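Local coordinates for protein aminoacyltransferase FemA (PDB 1LRZ) that catalyses the addition of the second and third glycines of the pentaglycine interpeptide bridge in Staphylococcus aureus peptidoglycan, using glycyl-tRNA(Gly) as donor, at residues 21-26 / 362-367; 144-147 / 152-155; 250-255 / 295-300; 305-310 / 334-339. All blocks are in the same frame, centred on the assembly; numbering follows the deposited sequence.

How the contacts relate
Contact 1 is the buried one, near the centre of the chain; contacts 2 and 4 lie at the surface, and contact 3 is partly buried in a helical arm far from the centre. Contacts 1 and 2 belong to the globular part and touch, I155 and K147 packing on 365-367, whereas contacts 3 and 4 share helix 277-307 and meet where E299 packs on H338 and F339. Chemistry follows place. Contact 1 joins its segments by an enclosed histidine-tyrosine hydrogen bond, contact 2 by a methyl over an imidazole, contact 3 by aliphatic chains between helices, and contact 4 by two rings meeting edge to face.

Contact 1: residues 21-26 / 362-367; sequences SHFTQT and NFYGVS
H22 NE2 and Y364 OH lie 2.7 Å apart in a buried hydrogen bond, bent to 140°, in which either atom could be the donor. The phenol oxygen sits at the edge of the imidazole, near its plane, and the two side chains cross at about a right angle. With CG anti to the backbone N (chi1 -159°), the H22 ring extends from the turn so that NE2 meets the tyrosine. At the other nitrogen, ND1 donates to T24 OG1 at 2.7 Å, almost straight and in the ring plane. The imidazole is thus held at both nitrogens, and N73 O of strand 67-78, bonded to T24 OG1, positions the second partner. Such a two-ended grip suits histidine, whose nitrogens point in different directions. The type I turn from H22 to Q25 belongs to the half of the molecule built on the seven-stranded sheet; Y364 lies in the nine-stranded sheet, at a classic beta bulge where F363 and Y364 both face S159. Apolar cover comes from F23, whose CE1 approaches Y364 CZ obliquely at 3.9 Å, while its ring face receives H22 CE1. Beyond the turn, T26 OG1 donates to F23 O at 2.9 Å and caps helix 27-35 at H29 N.

Contact 2: residues 144-147 / 152-155; sequences GFHK and VLQI
The imidazole of H146 and the side chain of L153 cross at a slant, with the leucine laid over one face of the ring. L153 CD1 stands 3.9 Å from the ring centroid and 22° off the normal, a CH-pi contact shifted toward the rim, where the methyl comes within 3.6 Å of H146 NE2. L153 CB lies on the same side of the ring plane but beyond its outline, 3.8 Å from H146 CE1. A branched aliphatic chain suits this place because it can cover a flat ring without competing for its nitrogens.

The ring's edge has a different neighbour. Q154 O lies in the imidazole plane, 3.5 Å from H146 CE1, so one backbone carbonyl faces the rim while the leucine occupies a face. H146 reaches this position with CG between its backbone N and carbonyl carbon (chi1 59°), which swings the ring across to the returning chain. Its NE2 is hydrogen-bonded to D396 OD1, and L153 also packs on D396; that bond probably limits rotation of the ring.

The side chain of Q154 leaves its backbone away from the histidine and packs on Y71 and R74 of strand 67-78. H146 O accepts from R156 NE, a second tie between the two arms.

Between the two segments the chain doubles back through D150, whose OD1 accepts from the backbone N of both V152 and L153. The bond to V152 N makes an Asx turn, within the irregular connection that leads from edge strand 141-142 of the seven-stranded sheet to strand 157-162 of the nine-stranded one.

Contact 3: residues 250-255 / 295-300; sequences KELNEE and QKIEEG
L252 overlaps both K296 and I297, spreading its branches over the neighbouring helix. Its CB lies 3.7 Å from I297 CG1, while the two methyls turn to the lysine: CD1 comes within 3.8 Å of K296 CB, and CD2 meets K296 CD at the same distance. The leucine and the lysine chain cross at about a right angle. The lysine methylenes give an apolar surface, and the chain, extended beyond CG, carries the ammonium group past L252 to the E255 side of the neighbouring helix. Lysine therefore suits this margin, and the buried L252 and I297 fill the middle. Helices 245-272 and 277-307 run antiparallel here; the axes of the two segments approach to 9.9 Å, with a crossing angle of -162°. They form the long two-helix coiled-coil arm of FemA, which resembles that of seryl-tRNA synthetase and has been proposed to take part in tRNA recognition. On the other side of L252 comes N253: its OD1 is 3.6 Å from I297 CD1, a polar group placed against the end of the isoleucine at the border of the interface. E255 OE1 and K296 NZ carry opposite charges but remain 5.5 Å apart, so any attraction is probably long-range.

Contact 4: residues 305-310 / 334-339; sequences EEHGNE and NAFRHF
F336 drives its edge at one face of the H307 ring in a T-shaped (edge-to-face) pair, centroids 5.3 Å apart and planes at 86°. The pair joins the last turn of helix 277-307, at the base of the coiled-coil arm, to the loop between strand 325-332 and helix 341-355. With H307 CG anti to the carbonyl carbon (chi1 -49°), its ring leaves the helix toward F336. CZ of the phenylalanine makes the approach, 3.6 Å from H307 NE2 and 3.9 Å from H307 CE1, so it bears on the outer rim of the imidazole rather than its centre. The opposite face of the imidazole is covered within its own helix by E306 CG, 3.4 Å above the plane and over the middle of the ring. H307 is thus sandwiched, and a flat side chain suits a slot with a neighbour on each face.

The tight side lies behind F336. This ring also packs on L303 of the helix and on L311 and I313 of strand 310-320, and the buried F339 continues the layer, the edge of its ring meeting F336 CB. A single 3-10 turn brings the two phenylalanines together, with F339 N bonded to F336 O at 3.0 Å. G308, with a positive phi of 106°, turns the chain out of the helix toward strand 310-320, where E310 OE2 forms a salt bridge with R194.

The outer side is looser. N334, A335 and R337 are exposed, and polar or small residues suit it; R337 NH2 reaches N334 OD1 by a weak hydrogen bond of 3.4 Å.

Contact 1: residues 21-26 / 362-367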
# COMPACT_ATOMS: atom_id res chain seq x y z
N SER A 21 2.35 8.68 10.54
CA SER A 21 1.22 8.32 11.38
C SER A 21 0.64 7.18 10.55
O SER A 21 0.11 7.40 9.47
CB SER A 21 0.23 9.48 11.49
OG SER A 21 -0.00 10.08 10.23
N HIS A 22 0.79 5.96 11.04
CA HIS A 22 0.33 4.75 10.33
C HIS A 22 -1.19 4.69 10.21
O HIS A 22 -1.89 5.32 11.01
CB HIS A 22 0.84 3.52 11.09
CG HIS A 22 0.88 2.27 10.26
ND1 HIS A 22 0.23 1.11 10.65
CD2 HIS A 22 1.56 1.96 9.13
CE1 HIS A 22 0.52 0.14 9.79
NE2 HIS A 22 1.32 0.63 8.86
N PHE A 23 -1.70 3.93 9.25
CA PHE A 23 -3.14 3.84 9.05
C PHE A 23 -3.83 3.18 10.25
O PHE A 23 -5.04 3.26 10.38
CB PHE A 23 -3.51 3.09 7.75
CG PHE A 23 -3.01 1.66 7.68
CD1 PHE A 23 -1.82 1.36 7.02
CD2 PHE A 23 -3.73 0.63 8.27
CE1 PHE A 23 -1.35 0.05 6.94
CE2 PHE A 23 -3.27 -0.70 8.19
CZ PHE A 23 -2.08 -0.98 7.53
N THR A 24 -3.04 2.54 11.12
CA THR A 24 -3.59 1.92 12.34
C THR A 24 -3.73 2.96 13.46
O THR A 24 -4.34 2.69 14.50
CB THR A 24 -2.69 0.77 12.85
OG1 THR A 24 -1.32 1.19 12.82
CG2 THR A 24 -2.87 -0.49 12.00
N GLN A 25 -3.15 4.15 13.27
CA GLN A 25 -3.24 5.22 14.27
C GLN A 25 -4.33 6.19 13.79
O GLN A 25 -4.09 7.38 13.61
CB GLN A 25 -1.90 5.96 14.40
CG GLN A 25 -0.80 5.11 15.08
CD GLN A 25 -1.16 4.69 16.51
OE1 GLN A 25 -0.97 3.53 16.92
NE2 GLN A 25 -1.68 5.63 17.28
N THR A 26 -5.54 5.65 13.61
CA THR A 26 -6.68 6.43 13.11
C THR A 26 -7.96 6.13 13.89
O THR A 26 -8.06 5.12 14.60
CB THR A 26 -6.98 6.10 11.63
OG1 THR A 26 -7.29 4.70 11.53
CG2 THR A 26 -5.78 6.40 10.75
N ASN A 362 3.22 4.13 -0.74
CA ASN A 362 3.85 3.00 -0.10
C ASN A 362 3.48 1.64 -0.70
O ASN A 362 2.37 1.15 -0.49
CB ASN A 362 3.46 3.03 1.39
CG ASN A 362 4.45 2.32 2.27
OD1 ASN A 362 5.16 1.42 1.83
ND2 ASN A 362 4.51 2.71 3.55
N PHE A 363 4.41 1.02 -1.44
CA PHE A 363 4.18 -0.30 -2.03
C PHE A 363 4.17 -1.31 -0.89
O PHE A 363 3.89 -2.50 -1.07
CB PHE A 363 5.28 -0.66 -3.05
CG PHE A 363 5.12 0.03 -4.37
CD1 PHE A 363 5.88 1.15 -4.70
CD2 PHE A 363 4.19 -0.45 -5.30
CE1 PHE A 363 5.71 1.79 -5.93
CE2 PHE A 363 4.02 0.19 -6.55
CZ PHE A 363 4.78 1.31 -6.86
N TYR A 364 4.49 -0.81 0.30
CA TYR A 364 4.51 -1.58 1.53
C TYR A 364 5.55 -2.70 1.68
O TYR A 364 6.67 -2.60 1.17
CB TYR A 364 3.10 -2.11 1.85
CG TYR A 364 2.72 -1.98 3.32
CD1 TYR A 364 2.92 -0.77 4.01
CD2 TYR A 364 2.16 -3.05 4.02
CE1 TYR A 364 2.58 -0.64 5.35
CE2 TYR A 364 1.82 -2.93 5.38
CZ TYR A 364 2.03 -1.72 6.03
OH TYR A 364 1.69 -1.57 7.36
N GLY A 365 5.17 -3.75 2.39
CA GLY A 365 6.08 -4.83 2.73
C GLY A 365 6.96 -5.61 1.77
O GLY A 365 6.50 -6.07 0.73
N VAL A 366 8.24 -5.74 2.13
CA VAL A 366 9.17 -6.59 1.38
C VAL A 366 9.90 -7.36 2.49
O VAL A 366 10.05 -6.86 3.61
CB VAL A 366 10.18 -5.79 0.48
CG1 VAL A 366 9.42 -4.94 -0.54
CG2 VAL A 366 11.11 -4.94 1.33
N SER A 367 10.35 -8.58 2.18
CA SER A 367 10.99 -9.42 3.18
C SER A 367 12.27 -8.86 3.80
O SER A 367 12.57 -9.14 4.96
CB SER A 367 11.31 -10.80 2.59
OG SER A 367 12.32 -10.69 1.60

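Contact 2: residues 144-147 / 152-155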
# COMPACT_ATOMS: atom_id res chain seq x y z
N GLY A 144 15.40 -7.26 17.92
CA GLY A 144 16.41 -7.60 16.92
C GLY A 144 16.09 -7.18 15.50
O GLY A 144 14.96 -6.76 15.20
N PHE A 145 17.07 -7.30 14.61
CA PHE A 145 16.86 -6.90 13.22
C PHE A 145 16.31 -8.06 12.40
O PHE A 145 16.99 -8.62 11.55
CB PHE A 145 18.18 -6.36 12.65
CG PHE A 145 18.69 -5.16 13.40
CD1 PHE A 145 19.64 -5.31 14.41
CD2 PHE A 145 18.14 -3.90 13.18
CE1 PHE A 145 20.03 -4.23 15.19
CE2 PHE A 145 18.51 -2.81 13.96
CZ PHE A 145 19.46 -2.97 14.97
N HIS A 146 15.05 -8.39 12.68
CA HIS A 146 14.41 -9.50 11.99
C HIS A 146 14.07 -9.16 10.55
O HIS A 146 13.88 -8.00 10.17
CB HIS A 146 13.17 -9.95 12.77
CG HIS A 146 12.14 -8.88 12.97
ND1 HIS A 146 11.11 -8.67 12.08
CD2 HIS A 146 11.95 -8.00 13.99
CE1 HIS A 146 10.32 -7.71 12.54
NE2 HIS A 146 10.81 -7.29 13.69
N LYS A 147 14.02 -10.20 9.73
CA LYS A 147 13.71 -10.10 8.31
C LYS A 147 12.72 -11.20 7.95
O LYS A 147 12.60 -12.19 8.68
CB LYS A 147 14.96 -10.31 7.47
CG LYS A 147 16.05 -9.29 7.65
CD LYS A 147 17.25 -9.76 6.84
CE LYS A 147 18.35 -8.73 6.80
NZ LYS A 147 19.47 -9.25 5.97
N VAL A 152 3.71 -12.74 13.91
CA VAL A 152 3.26 -11.69 14.81
C VAL A 152 3.79 -10.29 14.50
O VAL A 152 3.02 -9.35 14.32
CB VAL A 152 3.65 -12.01 16.27
CG1 VAL A 152 3.09 -10.95 17.21
CG2 VAL A 152 3.14 -13.39 16.65
N LEU A 153 5.11 -10.16 14.43
CA LEU A 153 5.73 -8.87 14.18
C LEU A 153 5.45 -8.28 12.80
O LEU A 153 5.47 -8.99 11.79
CB LEU A 153 7.24 -8.98 14.41
CG LEU A 153 7.64 -9.65 15.73
CD1 LEU A 153 9.15 -9.65 15.88
CD2 LEU A 153 7.00 -8.91 16.90
N GLN A 154 5.19 -6.98 12.77
CA GLN A 154 4.96 -6.28 11.51
C GLN A 154 6.26 -6.33 10.69
O GLN A 154 7.36 -6.34 11.26
CB GLN A 154 4.57 -4.81 11.77
CG GLN A 154 3.28 -4.59 12.54
CD GLN A 154 2.11 -5.34 11.92
OE1 GLN A 154 1.89 -5.29 10.71
NE2 GLN A 154 1.34 -6.04 12.76
N ILE A 155 6.13 -6.37 9.37
CA ILE A 155 7.30 -6.40 8.49
C ILE A 155 8.07 -5.09 8.68
O ILE A 155 7.47 -4.00 8.66
CB ILE A 155 6.87 -6.56 7.00
CG1 ILE A 155 8.10 -6.54 6.10
CG2 ILE A 155 5.91 -5.46 6.61
CD1 ILE A 155 9.12 -7.63 6.44

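Contact 3: residues 250-255 / 295-300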
# COMPACT_ATOMS: atom_id res chain seq x y z
N LYS A 250 -16.92 -2.58 -28.80
CA LYS A 250 -17.48 -1.40 -29.46
C LYS A 250 -16.35 -0.47 -29.90
O LYS A 250 -16.33 0.00 -31.04
CB LYS A 250 -18.43 -0.63 -28.54
CG LYS A 250 -18.85 0.72 -29.11
CD LYS A 250 -19.79 1.49 -28.18
CE LYS A 250 -20.36 2.73 -28.88
NZ LYS A 250 -21.31 3.49 -28.02
N GLU A 251 -15.42 -0.21 -28.98
CA GLU A 251 -14.27 0.65 -29.27
C GLU A 251 -13.46 0.10 -30.44
O GLU A 251 -13.04 0.84 -31.32
CB GLU A 251 -13.36 0.76 -28.03
CG GLU A 251 -13.85 1.71 -26.95
CD GLU A 251 -13.22 1.44 -25.57
OE1 GLU A 251 -12.00 1.14 -25.52
OE2 GLU A 251 -13.94 1.54 -24.55
N LEU A 252 -13.23 -1.21 -30.44
CA LEU A 252 -12.46 -1.82 -31.52
C LEU A 252 -13.16 -1.65 -32.87
O LEU A 252 -12.51 -1.43 -33.89
CB LEU A 252 -12.23 -3.31 -31.24
CG LEU A 252 -11.21 -3.63 -30.14
CD1 LEU A 252 -11.26 -5.10 -29.79
CD2 LEU A 252 -9.81 -3.23 -30.61
N ASN A 253 -14.49 -1.75 -32.87
CA ASN A 253 -15.20 -1.60 -34.13
C ASN A 253 -15.13 -0.17 -34.62
O ASN A 253 -15.06 0.08 -35.83
CB ASN A 253 -16.65 -2.06 -33.99
CG ASN A 253 -16.78 -3.56 -34.20
OD1 ASN A 253 -16.41 -4.08 -35.25
ND2 ASN A 253 -17.31 -4.25 -33.20
N GLU A 254 -15.13 0.78 -33.69
CA GLU A 254 -15.05 2.18 -34.08
C GLU A 254 -13.68 2.45 -34.67
O GLU A 254 -13.55 3.22 -35.62
CB GLU A 254 -15.33 3.06 -32.86
CG GLU A 254 -16.67 2.70 -32.22
CD GLU A 254 -17.09 3.64 -31.11
OE1 GLU A 254 -16.31 3.82 -30.14
OE2 GLU A 254 -18.21 4.19 -31.20
N GLU A 255 -12.66 1.81 -34.11
CA GLU A 255 -11.31 1.98 -34.61
C GLU A 255 -11.22 1.31 -35.98
O GLU A 255 -10.57 1.81 -36.89
CB GLU A 255 -10.29 1.37 -33.64
CG GLU A 255 -10.42 1.91 -32.22
CD GLU A 255 -9.41 1.33 -31.25
OE1 GLU A 255 -9.19 0.09 -31.27
OE2 GLU A 255 -8.82 2.11 -30.47
N GLN A 295 -8.33 -9.77 -35.06
CA GLN A 295 -7.99 -10.79 -34.08
C GLN A 295 -8.33 -10.31 -32.68
O GLN A 295 -8.72 -11.11 -31.84
CB GLN A 295 -6.50 -11.15 -34.16
CG GLN A 295 -6.16 -12.00 -35.38
CD GLN A 295 -4.69 -12.40 -35.44
OE1 GLN A 295 -4.16 -13.03 -34.51
NE2 GLN A 295 -4.03 -12.04 -36.54
N LYS A 296 -8.19 -9.01 -32.42
CA LYS A 296 -8.53 -8.51 -31.09
C LYS A 296 -10.03 -8.67 -30.86
O LYS A 296 -10.46 -9.07 -29.77
CB LYS A 296 -8.16 -7.03 -30.94
CG LYS A 296 -6.71 -6.76 -30.58
CD LYS A 296 -6.56 -5.27 -30.33
CE LYS A 296 -5.13 -4.83 -30.19
NZ LYS A 296 -5.05 -3.34 -30.27
N ILE A 297 -10.82 -8.36 -31.88
CA ILE A 297 -12.27 -8.49 -31.78
C ILE A 297 -12.65 -9.95 -31.54
O ILE A 297 -13.43 -10.25 -30.64
CB ILE A 297 -12.97 -7.95 -33.06
CG1 ILE A 297 -12.78 -6.42 -33.14
CG2 ILE A 297 -14.44 -8.30 -33.05
CD1 ILE A 297 -13.34 -5.77 -34.39
N GLU A 298 -12.06 -10.85 -32.32
CA GLU A 298 -12.35 -12.28 -32.16
C GLU A 298 -11.97 -12.74 -30.76
O GLU A 298 -12.70 -13.51 -30.15
CB GLU A 298 -11.58 -13.10 -33.20
CG GLU A 298 -11.80 -12.63 -34.62
CD GLU A 298 -11.14 -13.53 -35.66
OE1 GLU A 298 -9.97 -13.95 -35.44
OE2 GLU A 298 -11.79 -13.81 -36.69
N GLU A 299 -10.82 -12.30 -30.24
CA GLU A 299 -10.42 -12.71 -28.89
C GLU A 299 -11.42 -12.17 -27.87
O GLU A 299 -11.79 -12.87 -26.92
CB GLU A 299 -9.03 -12.19 -28.52
CG GLU A 299 -8.59 -12.65 -27.11
CD GLU A 299 -7.32 -11.96 -26.59
OE1 GLU A 299 -6.76 -12.44 -25.57
OE2 GLU A 299 -6.88 -10.95 -27.18
N GLY A 300 -11.87 -10.93 -28.06
CA GLY A 300 -12.82 -10.35 -27.14
C GLY A 300 -14.12 -11.13 -27.10
O GLY A 300 -14.67 -11.41 -26.02

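Contact 4: residues 305-310 / 334-339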
# COMPACT_ATOMS: atom_id res chain seq x y z
N GLU A 305 -17.76 -14.79 -24.22
CA GLU A 305 -18.61 -15.97 -24.14
C GLU A 305 -18.18 -16.92 -23.03
O GLU A 305 -19.02 -17.52 -22.37
CB GLU A 305 -18.65 -16.72 -25.47
CG GLU A 305 -19.29 -15.93 -26.60
CD GLU A 305 -19.80 -16.81 -27.72
OE1 GLU A 305 -19.02 -17.67 -28.21
OE2 GLU A 305 -20.98 -16.65 -28.12
N GLU A 306 -16.88 -17.06 -22.83
CA GLU A 306 -16.41 -17.95 -21.79
C GLU A 306 -16.53 -17.38 -20.37
O GLU A 306 -16.93 -18.09 -19.45
CB GLU A 306 -14.96 -18.34 -22.04
CG GLU A 306 -14.27 -18.92 -20.82
CD GLU A 306 -12.94 -19.58 -21.14
OE1 GLU A 306 -12.13 -18.97 -21.87
OE2 GLU A 306 -12.71 -20.71 -20.66
N HIS A 307 -16.20 -16.11 -20.20
CA HIS A 307 -16.21 -15.49 -18.87
C HIS A 307 -17.36 -14.55 -18.55
O HIS A 307 -17.57 -14.22 -17.40
CB HIS A 307 -14.89 -14.74 -18.65
CG HIS A 307 -13.67 -15.55 -18.99
ND1 HIS A 307 -13.10 -16.45 -18.12
CD2 HIS A 307 -12.94 -15.61 -20.13
CE1 HIS A 307 -12.07 -17.03 -18.70
NE2 HIS A 307 -11.95 -16.55 -19.92
N GLY A 308 -18.10 -14.11 -19.56
CA GLY A 308 -19.17 -13.17 -19.31
C GLY A 308 -18.73 -11.80 -19.79
O GLY A 308 -17.61 -11.66 -20.27
N ASN A 309 -19.57 -10.78 -19.65
CA ASN A 309 -19.18 -9.47 -20.15
C ASN A 309 -18.10 -8.73 -19.36
O ASN A 309 -17.45 -7.84 -19.90
CB ASN A 309 -20.39 -8.57 -20.33
CG ASN A 309 -20.07 -7.33 -21.12
OD1 ASN A 309 -20.22 -6.21 -20.64
ND2 ASN A 309 -19.60 -7.52 -22.35
N GLU A 310 -17.92 -9.06 -18.08
CA GLU A 310 -16.88 -8.40 -17.30
C GLU A 310 -15.79 -9.38 -16.88
O GLU A 310 -16.06 -10.35 -16.17
CB GLU A 310 -17.40 -7.71 -16.03
CG GLU A 310 -16.25 -6.93 -15.35
CD GLU A 310 -16.62 -6.26 -14.03
OE1 GLU A 310 -16.71 -6.95 -12.99
OE2 GLU A 310 -16.81 -5.03 -14.04
N ASN A 334 -3.27 -14.89 -13.37
CA ASN A 334 -2.15 -15.40 -14.16
C ASN A 334 -2.47 -15.52 -15.64
O ASN A 334 -1.63 -15.27 -16.49
CB ASN A 334 -1.71 -16.77 -13.64
CG ASN A 334 -1.22 -16.71 -12.20
OD1 ASN A 334 -0.31 -15.96 -11.88
ND2 ASN A 334 -1.83 -17.52 -11.33
N ALA A 335 -3.70 -15.91 -15.94
CA ALA A 335 -4.12 -16.10 -17.32
C ALA A 335 -4.21 -14.82 -18.14
O ALA A 335 -4.09 -14.85 -19.36
CB ALA A 335 -5.47 -16.83 -17.36
N PHE A 336 -4.42 -13.69 -17.48
CA PHE A 336 -4.55 -12.45 -18.22
C PHE A 336 -3.53 -11.38 -17.88
O PHE A 336 -3.81 -10.19 -17.99
CB PHE A 336 -5.96 -11.90 -18.04
CG PHE A 336 -7.03 -12.89 -18.42
CD1 PHE A 336 -7.80 -13.50 -17.44
CD2 PHE A 336 -7.21 -13.25 -19.75
CE1 PHE A 336 -8.75 -14.46 -17.78
CE2 PHE A 336 -8.16 -14.22 -20.10
CZ PHE A 336 -8.92 -14.82 -19.12
N ARG A 337 -2.34 -11.82 -17.47
CA ARG A 337 -1.27 -10.88 -17.14
C ARG A 337 -0.91 -10.01 -18.33
O ARG A 337 -0.47 -8.87 -18.16
CB ARG A 337 -0.03 -11.63 -16.67
CG ARG A 337 -0.11 -12.07 -15.22
CD ARG A 337 1.24 -12.53 -14.69
NE ARG A 337 1.10 -13.06 -13.34
CZ ARG A 337 0.88 -12.31 -12.26
NH1 ARG A 337 0.78 -10.99 -12.37
NH2 ARG A 337 0.75 -12.88 -11.07
N HIS A 338 -1.09 -10.52 -19.54
CA HIS A 338 -0.74 -9.76 -20.73
C HIS A 338 -1.60 -8.51 -20.90
O HIS A 338 -1.26 -7.63 -21.70
CB HIS A 338 -0.78 -10.65 -21.99
CG HIS A 338 -2.13 -11.23 -22.29
ND1 HIS A 338 -3.05 -10.60 -23.09
CD2 HIS A 338 -2.71 -12.39 -21.88
CE1 HIS A 338 -4.15 -11.34 -23.17
NE2 HIS A 338 -3.96 -12.43 -22.44
N PHE A 339 -2.70 -8.41 -20.16
CA PHE A 339 -3.55 -7.21 -20.25
C PHE A 339 -3.01 -6.11 -19.33
O PHE A 339 -3.49 -4.98 -19.36
CB PHE A 339 -5.00 -7.53 -19.88
CG PHE A 339 -5.80 -8.10 -21.01
CD1 PHE A 339 -6.29 -9.41 -20.94
CD2 PHE A 339 -6.08 -7.34 -22.14
CE1 PHE A 339 -7.05 -9.95 -22.00
CE2 PHE A 339 -6.84 -7.86 -23.20
CZ PHE A 339 -7.32 -9.17 -23.13